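Local structure of methionine-R-sulfoxide reductase (Neisseria meningitidis, 3MMH) at residues A[4-9]-A[43-48]; A[13-18]-A[146-151]; A[21-26]-A[153-158]. The protein reduces free methionine-R-sulfoxide to methionine, using a GAF-domain fold that holds the substrate in a pocket. All coordinates share one frame; numbering follows the deposited sequence.

Contacts 2 and 3 are two stations along the same pair of helices, 11-27 and 143-165, with centres about 12 Å apart. Contact 1 brings the N-terminal segment 4-9 onto the end of helix 32-47, its centre about 11 Å from contact 2 and about 16 Å from contact 3. Helix 11-27 ties them together: H5 ND1 meets E17 OE2 at 2.8 Å, a probable hydrogen bond, and H5 O meets Q21 NE2 at 2.9 Å, another. All three involve the helices of the subunit, with segment 4-9 a loop that precedes helix 11-27. Contact 2 is not part of the substrate pocket: nearest atoms of L149's side chain and methionine sulfoxide are about 13 Å apart.

Contact 1. Residues A[4-9]-A[43-48]; sequences LHFSAS and LKEAFG
The phenyl ring of F6 meets the last turn of helix 32-47 obliquely and divides its contact between two successive residues. One side of the ring, CD1 and CE1, rests on the methyl of A46, with F6 CE1 at 3.4 Å from A46 CB. The other side, CE2 and CZ, meets the carboxylate end of E45, where F6 CE2 lies 3.5 Å from E45 CD. The two side chains run across each other at about a right angle, and the ring and carboxylate planes are turned 49° apart, so this is a skewed touch and not a flat stack. With CG opposite its own backbone N (chi1 -177°) and the rest of the chain extended, E45 carries its carboxylate across to the CE2 and CZ side of the ring. L4 arrives from farther out on the segment, its CD1 methyl 3.7 Å from E45 OE1. In the fold, F6 also packs on L14 and V18 of helix 11-27, so its ring touches both that helix and helix 32-47 of the GAF domain. E45 OE2 accepts a hydrogen bond from a water at 3.1 Å, and the same water makes a weak bond to L4 O, bridging the segments. E45 also belongs, with A41, to a magnesium site, the ion about 3 Å from the nearest atom of its side chain. On the dimer side, L4 packs on L73 and E45 on P72, both of the second subunit.

Contact 2. Residues A[13-18]-A[146-151]; sequences ALYREV and ALYLGE
Y15 and Y148 meet between two helices that run almost parallel, 11° apart in direction, with their axes 10.5 Å from each other. The aromatic contact comes first. The ring planes are inclined by 25° but slid so far apart, with centroids separated by 5.3 Å, that ring hardly covers ring. Each tyrosine instead offers its CB to a face of the other: Y148 CB makes a CH-pi contact 3.6 Å from the centroid of the Y15 ring, and Y15 CB sits 3.4 Å from Y148 CD2. In both residues CG lies opposite the carbonyl carbon, which swings each ring past the other's CB.

Apolar packing adds L149, which comes to the edge of the Y15 ring near its plane, L149 CD2 being 3.9 Å from Y15 CE1. The phenol oxygen lies against this leucine too, with Y15 OH 3.5 Å from L149 CG. The same leucine packs on I117 and V119 of strand 115-123, so this helix pair is joined through it to the antiparallel sheet of the GAF domain. The Y15 ring also meets that of F47, at the end of helix 32-47.

The polar terms are modest. R16 folds at chi3 (-68°), carrying its guanidinium back over A13 CA, with Y148 OH at its edge. R16 NH1 donates a straight but weak bond to Y148 OH at 3.5 Å, while R16 CG packs on the same oxygen. Y15 OH has its strong partner outside the segments, in D145, a residue that also belongs to a magnesium site.

The chemistry implies a junction carried mainly by aromatic and aliphatic packing: the bond to D145 fixes the phenol end of Y15, whereas the long bond from solvent-exposed R16 probably adds little.

Contact 3. Residues A[21-26]-A[153-158]; sequences QIESVV and AKILEK
The first torsion of I155 (chi1 -71°) sets its CG2 methyl opposite the backbone N and holds it out toward helix 11-27, where E23 and V26 receive it. In V26 a chi1 of -58° leaves CG2 between backbone N and carbonyl carbon, the crowded position, and this is the methyl that meets I155. V26 CG2 and I155 CG2 are 4.1 Å apart. One turn back along the helix, E23 brings its aliphatic part to the same isoleucine: E23 CG is also 4.1 Å from I155 CG2, while the CD1 end of I155 reaches E23 CB at 4.2 Å. Both partners cross the isoleucine at about a right angle, and its CG2 touches both E23 and V26, three residues apart. This is ordinary van der Waals packing between the first and last helices of the subunit. Helix 32-47 of the GAF domain also packs here: V26 on N35 and T39, L156 on T39. E157 OE2 accepts a hydrogen bond from F122 N of strand 115-123, joining helix 143-165 to the sheet. A magnesium ion, probably that of the T30, N35 and R159 site, lies about 4 Å from the nearest side-chain atom of V26, whose carbonyl takes a weak bond from R159 NE. Along the outer surface of the last helix, the extended K158 chain turns at its end (chi4 70°), and its NZ donates to K154 O at 3.1 Å, from well above the carbonyl plane. K158 N approaches that oxygen from the opposite face with the usual helical bond.

Contact 1. Residues A[4-9]-A[43-48]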
loop_
_atom_site.group_PDB
_atom_site.type_symbol
_atom_site.label_atom_id
_atom_site.label_comp_id
_atom_site.label_asym_id
_atom_site.label_seq_id
_atom_site.Cartn_x
_atom_site.Cartn_y
_atom_site.Cartn_z
ATOM N N LEU A 4 -5.148 -5.455 16.285
ATOM C CA LEU A 4 -4.840 -4.180 16.834
ATOM C C LEU A 4 -5.884 -3.657 17.743
ATOM O O LEU A 4 -7.071 -3.911 17.558
ATOM C CB LEU A 4 -4.710 -3.207 15.724
ATOM C CG LEU A 4 -3.771 -3.489 14.615
ATOM C CD1 LEU A 4 -4.106 -2.725 13.308
ATOM C CD2 LEU A 4 -2.370 -3.185 15.076
ATOM N N HIS A 5 -5.455 -2.907 18.754
ATOM C CA HIS A 5 -6.382 -2.164 19.601
ATOM C C HIS A 5 -6.099 -0.667 19.549
ATOM O O HIS A 5 -5.000 -0.221 19.881
ATOM C CB HIS A 5 -6.306 -2.665 21.045
ATOM C CG HIS A 5 -4.945 -2.539 21.657
ATOM N ND1 HIS A 5 -4.483 -1.363 22.209
ATOM C CD2 HIS A 5 -3.947 -3.443 21.806
ATOM C CE1 HIS A 5 -3.259 -1.548 22.670
ATOM N NE2 HIS A 5 -2.910 -2.800 22.438
ATOM N N PHE A 6 -7.097 0.104 19.131
ATOM C CA PHE A 6 -7.108 1.542 19.372
ATOM C C PHE A 6 -8.274 1.942 20.271
ATOM O O PHE A 6 -9.432 1.909 19.854
ATOM C CB PHE A 6 -7.179 2.307 18.049
ATOM C CG PHE A 6 -6.623 1.546 16.878
ATOM C CD1 PHE A 6 -5.344 1.801 16.415
ATOM C CD2 PHE A 6 -7.380 0.577 16.243
ATOM C CE1 PHE A 6 -4.829 1.103 15.339
ATOM C CE2 PHE A 6 -6.872 -0.124 15.166
ATOM C CZ PHE A 6 -5.594 0.139 14.714
ATOM N N SER A 7 -7.960 2.317 21.507
ATOM C CA SER A 7 -8.930 2.968 22.378
ATOM C C SER A 7 -8.728 4.479 22.373
ATOM O O SER A 7 -9.686 5.244 22.253
ATOM C CB SER A 7 -8.805 2.432 23.806
ATOM O OG SER A 7 -7.478 2.567 24.287
ATOM N N ALA A 8 -7.476 4.906 22.505
ATOM C CA ALA A 8 -7.170 6.268 22.923
ATOM C C ALA A 8 -7.921 7.276 22.059
ATOM O O ALA A 8 -8.103 7.066 20.859
ATOM C CB ALA A 8 -5.672 6.519 22.842
ATOM N N SER A 9 -8.356 8.369 22.677
ATOM C CA SER A 9 -9.050 9.425 21.972
ATOM C C SER A 9 -8.263 10.703 21.793
ATOM O O SER A 9 -8.726 11.621 21.146
ATOM C CB SER A 9 -10.354 9.741 22.732
ATOM O OG SER A 9 -10.047 10.154 24.087
ATOM N N LEU A 43 -1.297 2.947 10.559
ATOM C CA LEU A 43 -1.452 4.394 10.715
ATOM C C LEU A 43 -2.764 4.908 10.133
ATOM O O LEU A 43 -3.444 5.743 10.724
ATOM C CB LEU A 43 -0.270 5.109 10.111
ATOM C CG LEU A 43 1.080 4.921 10.802
ATOM C CD1 LEU A 43 2.189 5.519 9.924
ATOM C CD2 LEU A 43 1.088 5.526 12.203
ATOM N N LYS A 44 -3.134 4.379 8.944
ATOM C CA LYS A 44 -4.391 4.804 8.338
ATOM C C LYS A 44 -5.574 4.460 9.193
ATOM O O LYS A 44 -6.495 5.265 9.402
ATOM C CB LYS A 44 -4.544 4.165 6.969
ATOM C CG LYS A 44 -5.695 4.686 6.123
ATOM C CD LYS A 44 -5.435 6.109 5.491
ATOM C CE LYS A 44 -6.405 6.529 4.443
ATOM N NZ LYS A 44 -7.559 7.201 4.913
ATOM N N GLU A 45 -5.615 3.241 9.740
ATOM C CA GLU A 45 -6.732 2.784 10.570
ATOM C C GLU A 45 -6.769 3.630 11.879
ATOM O O GLU A 45 -7.840 4.061 12.317
ATOM C CB GLU A 45 -6.664 1.278 10.895
ATOM C CG GLU A 45 -7.824 0.835 11.652
ATOM C CD GLU A 45 -8.006 -0.638 11.869
ATOM O OE1 GLU A 45 -7.138 -1.404 11.543
ATOM O OE2 GLU A 45 -9.064 -1.047 12.404
ATOM N N ALA A 46 -5.639 3.827 12.518
ATOM C CA ALA A 46 -5.569 4.469 13.811
ATOM C C ALA A 46 -5.910 5.957 13.691
ATOM O O ALA A 46 -6.700 6.492 14.472
ATOM C CB ALA A 46 -4.186 4.291 14.429
ATOM N N PHE A 47 -5.276 6.644 12.739
ATOM C CA PHE A 47 -5.381 8.130 12.708
ATOM C C PHE A 47 -6.323 8.648 11.612
ATOM O O PHE A 47 -6.810 9.763 11.717
ATOM C CB PHE A 47 -3.984 8.751 12.486
ATOM C CG PHE A 47 -3.087 8.556 13.665
ATOM C CD1 PHE A 47 -3.138 9.455 14.704
ATOM C CD2 PHE A 47 -2.198 7.496 13.751
ATOM C CE1 PHE A 47 -2.324 9.313 15.836
ATOM C CE2 PHE A 47 -1.446 7.351 14.877
ATOM C CZ PHE A 47 -1.501 8.244 15.894
ATOM N N GLY A 48 -6.620 7.842 10.586
ATOM C CA GLY A 48 -7.576 8.271 9.599
ATOM C C GLY A 48 -7.114 9.389 8.726
ATOM O O GLY A 48 -7.942 10.049 8.054
HETATM O O HOH W 1 -8.984 -2.746 14.988
#

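Contact 2. Residues A[13-18]-A[146-151]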
loop_
_atom_site.group_PDB
_atom_site.type_symbol
_atom_site.label_atom_id
_atom_site.label_comp_id
_atom_site.label_asym_id
_atom_site.label_seq_id
_atom_site.Cartn_x
_atom_site.Cartn_y
_atom_site.Cartn_z
ATOM N N ALA A 13 -1.748 10.086 23.182
ATOM C CA ALA A 13 -2.034 8.825 23.817
ATOM C C ALA A 13 -2.144 7.721 22.766
ATOM O O ALA A 13 -1.758 6.584 23.013
ATOM C CB ALA A 13 -3.309 8.936 24.679
ATOM N N LEU A 14 -2.743 8.028 21.595
ATOM C CA LEU A 14 -2.892 7.012 20.568
ATOM C C LEU A 14 -1.540 6.584 20.007
ATOM O O LEU A 14 -1.303 5.408 19.788
ATOM C CB LEU A 14 -3.865 7.484 19.476
ATOM C CG LEU A 14 -4.218 6.425 18.418
ATOM C CD1 LEU A 14 -4.872 5.228 18.989
ATOM C CD2 LEU A 14 -5.093 7.064 17.332
ATOM N N TYR A 15 -0.626 7.524 19.784
ATOM C CA TYR A 15 0.719 7.122 19.380
ATOM C C TYR A 15 1.311 6.202 20.397
ATOM O O TYR A 15 1.977 5.224 20.062
ATOM C CB TYR A 15 1.630 8.347 19.198
ATOM C CG TYR A 15 1.511 9.050 17.864
ATOM C CD1 TYR A 15 1.992 8.409 16.724
ATOM C CD2 TYR A 15 1.034 10.325 17.741
ATOM C CE1 TYR A 15 1.989 9.063 15.504
ATOM C CE2 TYR A 15 1.027 10.993 16.517
ATOM C CZ TYR A 15 1.501 10.342 15.397
ATOM O OH TYR A 15 1.558 10.970 14.180
ATOM N N ARG A 16 1.225 6.507 21.698
ATOM C CA ARG A 16 1.813 5.648 22.707
ATOM C C ARG A 16 1.219 4.249 22.697
ATOM O O ARG A 16 1.894 3.273 22.996
ATOM C CB ARG A 16 1.665 6.290 24.096
ATOM C CG ARG A 16 2.470 7.548 24.251
ATOM C CD ARG A 16 2.570 8.102 25.644
ATOM N NE ARG A 16 1.317 8.611 26.146
ATOM C CZ ARG A 16 0.919 9.884 26.115
ATOM N NH1 ARG A 16 1.658 10.789 25.504
ATOM N NH2 ARG A 16 -0.265 10.237 26.660
ATOM N N GLU A 17 -0.066 4.161 22.377
ATOM C CA GLU A 17 -0.760 2.894 22.221
ATOM C C GLU A 17 -0.377 2.114 21.009
ATOM O O GLU A 17 -0.197 0.904 21.068
ATOM C CB GLU A 17 -2.283 3.114 22.282
ATOM C CG GLU A 17 -3.150 1.940 22.269
ATOM C CD GLU A 17 -4.621 2.226 22.387
ATOM O OE1 GLU A 17 -5.035 3.351 22.253
ATOM O OE2 GLU A 17 -5.416 1.281 22.593
ATOM N N VAL A 18 -0.198 2.807 19.882
ATOM C CA VAL A 18 -0.068 2.194 18.605
ATOM C C VAL A 18 1.392 1.889 18.225
ATOM O O VAL A 18 1.650 0.870 17.583
ATOM C CB VAL A 18 -0.739 3.052 17.593
ATOM C CG1 VAL A 18 -0.360 2.664 16.102
ATOM C CG2 VAL A 18 -2.241 2.907 17.788
ATOM N N ALA A 146 5.666 14.864 14.927
ATOM C CA ALA A 146 7.092 14.837 14.609
ATOM C C ALA A 146 7.797 13.904 15.566
ATOM O O ALA A 146 8.661 13.118 15.174
ATOM C CB ALA A 146 7.654 16.258 14.644
ATOM N N LEU A 147 7.533 13.991 16.866
ATOM C CA LEU A 147 8.205 13.155 17.848
ATOM C C LEU A 147 7.937 11.661 17.582
ATOM O O LEU A 147 8.858 10.855 17.468
ATOM C CB LEU A 147 7.781 13.530 19.268
ATOM C CG LEU A 147 8.499 12.745 20.381
ATOM C CD1 LEU A 147 9.891 13.376 20.582
ATOM C CD2 LEU A 147 7.694 12.813 21.702
ATOM N N TYR A 148 6.677 11.293 17.526
ATOM C CA TYR A 148 6.320 9.891 17.436
ATOM C C TYR A 148 6.513 9.277 16.088
ATOM O O TYR A 148 6.989 8.137 16.003
ATOM C CB TYR A 148 4.894 9.679 17.967
ATOM C CG TYR A 148 4.831 9.818 19.465
ATOM C CD1 TYR A 148 5.549 8.985 20.325
ATOM C CD2 TYR A 148 3.944 10.714 20.066
ATOM C CE1 TYR A 148 5.450 9.149 21.707
ATOM C CE2 TYR A 148 3.846 10.813 21.448
ATOM C CZ TYR A 148 4.634 10.058 22.257
ATOM O OH TYR A 148 4.527 10.193 23.646
ATOM N N LEU A 149 6.305 10.013 15.000
ATOM C CA LEU A 149 6.674 9.454 13.686
ATOM C C LEU A 149 8.167 9.403 13.547
ATOM O O LEU A 149 8.685 8.513 12.851
ATOM C CB LEU A 149 6.020 10.221 12.536
ATOM C CG LEU A 149 4.479 10.127 12.491
ATOM C CD1 LEU A 149 3.928 11.098 11.480
ATOM C CD2 LEU A 149 4.034 8.682 12.200
ATOM N N GLY A 150 8.931 10.273 14.221
ATOM C CA GLY A 150 10.374 10.091 14.261
ATOM C C GLY A 150 10.793 8.839 14.972
ATOM O O GLY A 150 11.721 8.147 14.503
ATOM N N GLU A 151 10.114 8.486 16.047
ATOM C CA GLU A 151 10.423 7.211 16.708
ATOM C C GLU A 151 10.001 6.034 15.844
ATOM O O GLU A 151 10.713 5.031 15.808
ATOM C CB GLU A 151 9.686 7.161 18.055
ATOM C CG GLU A 151 10.200 8.111 19.140
ATOM C CD GLU A 151 11.701 7.967 19.373
ATOM O OE1 GLU A 151 12.178 6.838 19.499
ATOM O OE2 GLU A 151 12.392 8.999 19.288
#

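Contact 3. Residues A[21-26]-A[153-158]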
loop_
_atom_site.group_PDB
_atom_site.type_symbol
_atom_site.label_atom_id
_atom_site.label_comp_id
_atom_site.label_asym_id
_atom_site.label_seq_id
_atom_site.Cartn_x
_atom_site.Cartn_y
_atom_site.Cartn_z
ATOM N N GLN A 21 2.514 -1.593 19.057
ATOM C CA GLN A 21 1.846 -2.545 18.242
ATOM C C GLN A 21 2.455 -2.639 16.851
ATOM O O GLN A 21 2.670 -3.733 16.347
ATOM C CB GLN A 21 0.374 -2.246 18.152
ATOM C CG GLN A 21 -0.341 -2.397 19.505
ATOM C CD GLN A 21 -1.808 -2.113 19.458
ATOM O OE1 GLN A 21 -2.566 -2.933 18.890
ATOM N NE2 GLN A 21 -2.221 -0.998 19.930
ATOM N N ILE A 22 2.775 -1.506 16.260
ATOM C CA ILE A 22 3.501 -1.504 14.988
ATOM C C ILE A 22 4.850 -2.230 15.153
ATOM O O ILE A 22 5.213 -3.039 14.322
ATOM C CB ILE A 22 3.725 -0.110 14.376
ATOM C CG1 ILE A 22 2.384 0.564 14.057
ATOM C CG2 ILE A 22 4.624 -0.220 13.110
ATOM C CD1 ILE A 22 2.452 1.955 13.587
ATOM N N GLU A 23 5.577 -1.893 16.229
ATOM C CA GLU A 23 6.868 -2.536 16.424
ATOM C C GLU A 23 6.689 -4.059 16.448
ATOM O O GLU A 23 7.557 -4.768 15.882
ATOM C CB GLU A 23 7.520 -2.033 17.735
ATOM C CG GLU A 23 8.976 -2.433 17.858
ATOM C CD GLU A 23 9.623 -2.018 19.131
ATOM O OE1 GLU A 23 8.907 -1.920 20.186
ATOM O OE2 GLU A 23 10.852 -1.957 19.202
ATOM N N SER A 24 5.695 -4.557 17.130
ATOM C CA SER A 24 5.427 -5.991 17.225
ATOM C C SER A 24 5.112 -6.589 15.874
ATOM O O SER A 24 5.618 -7.656 15.501
ATOM C CB SER A 24 4.198 -6.230 18.106
ATOM O OG SER A 24 3.903 -7.636 18.081
ATOM N N VAL A 25 4.243 -5.906 15.107
ATOM C CA VAL A 25 3.820 -6.407 13.814
ATOM C C VAL A 25 5.031 -6.490 12.855
ATOM O O VAL A 25 5.220 -7.538 12.210
ATOM C CB VAL A 25 2.732 -5.480 13.246
ATOM C CG1 VAL A 25 2.523 -5.687 11.801
ATOM C CG2 VAL A 25 1.391 -5.586 14.002
ATOM N N VAL A 26 5.865 -5.522 12.788
ATOM C CA VAL A 26 6.987 -5.508 11.886
ATOM C C VAL A 26 8.143 -6.357 12.331
ATOM O O VAL A 26 8.994 -6.727 11.542
ATOM C CB VAL A 26 7.408 -4.088 11.455
ATOM C CG1 VAL A 26 6.260 -3.340 10.792
ATOM C CG2 VAL A 26 8.011 -3.327 12.555
ATOM N N ALA A 153 10.097 6.015 12.594
ATOM C CA ALA A 153 11.157 5.958 11.596
ATOM C C ALA A 153 12.325 5.113 12.056
ATOM O O ALA A 153 12.853 4.294 11.337
ATOM C CB ALA A 153 11.598 7.342 11.081
ATOM N N LYS A 154 12.708 5.278 13.342
ATOM C CA LYS A 154 13.811 4.453 13.846
ATOM C C LYS A 154 13.452 2.965 13.990
ATOM O O LYS A 154 14.295 2.105 13.695
ATOM C CB LYS A 154 14.333 5.048 15.168
ATOM C CG LYS A 154 14.872 6.449 15.005
ATOM C CD LYS A 154 15.414 7.100 16.258
ATOM C CE LYS A 154 16.316 8.292 15.922
ATOM N NZ LYS A 154 15.585 9.532 15.491
ATOM N N ILE A 155 12.232 2.665 14.375
ATOM C CA ILE A 155 11.751 1.294 14.365
ATOM C C ILE A 155 11.854 0.685 12.981
ATOM O O ILE A 155 12.343 -0.423 12.779
ATOM C CB ILE A 155 10.292 1.239 14.894
ATOM C CG1 ILE A 155 10.245 1.511 16.398
ATOM C CG2 ILE A 155 9.581 -0.061 14.538
ATOM C CD1 ILE A 155 8.811 1.855 16.934
ATOM N N LEU A 156 11.451 1.453 11.949
ATOM C CA LEU A 156 11.458 0.985 10.584
ATOM C C LEU A 156 12.882 0.826 10.061
ATOM O O LEU A 156 13.181 -0.154 9.361
ATOM C CB LEU A 156 10.623 1.860 9.704
ATOM C CG LEU A 156 9.136 1.869 9.983
ATOM C CD1 LEU A 156 8.456 2.936 9.137
ATOM C CD2 LEU A 156 8.532 0.477 9.664
ATOM N N GLU A 157 13.771 1.749 10.392
ATOM C CA GLU A 157 15.143 1.633 9.995
ATOM C C GLU A 157 15.739 0.296 10.406
ATOM O O GLU A 157 16.524 -0.345 9.678
ATOM C CB GLU A 157 15.988 2.811 10.531
ATOM C CG GLU A 157 15.695 4.132 9.870
ATOM C CD GLU A 157 16.218 5.343 10.649
ATOM O OE1 GLU A 157 16.699 5.200 11.801
ATOM O OE2 GLU A 157 16.099 6.423 10.084
ATOM N N LYS A 158 15.445 -0.122 11.631
ATOM C CA LYS A 158 15.945 -1.419 12.121
ATOM C C LYS A 158 15.401 -2.565 11.291
ATOM O O LYS A 158 16.098 -3.547 11.052
ATOM C CB LYS A 158 15.693 -1.624 13.610
ATOM C CG LYS A 158 16.486 -0.522 14.412
ATOM C CD LYS A 158 16.198 -0.569 15.863
ATOM C CE LYS A 158 16.948 0.570 16.541
ATOM N NZ LYS A 158 16.280 1.869 16.123
#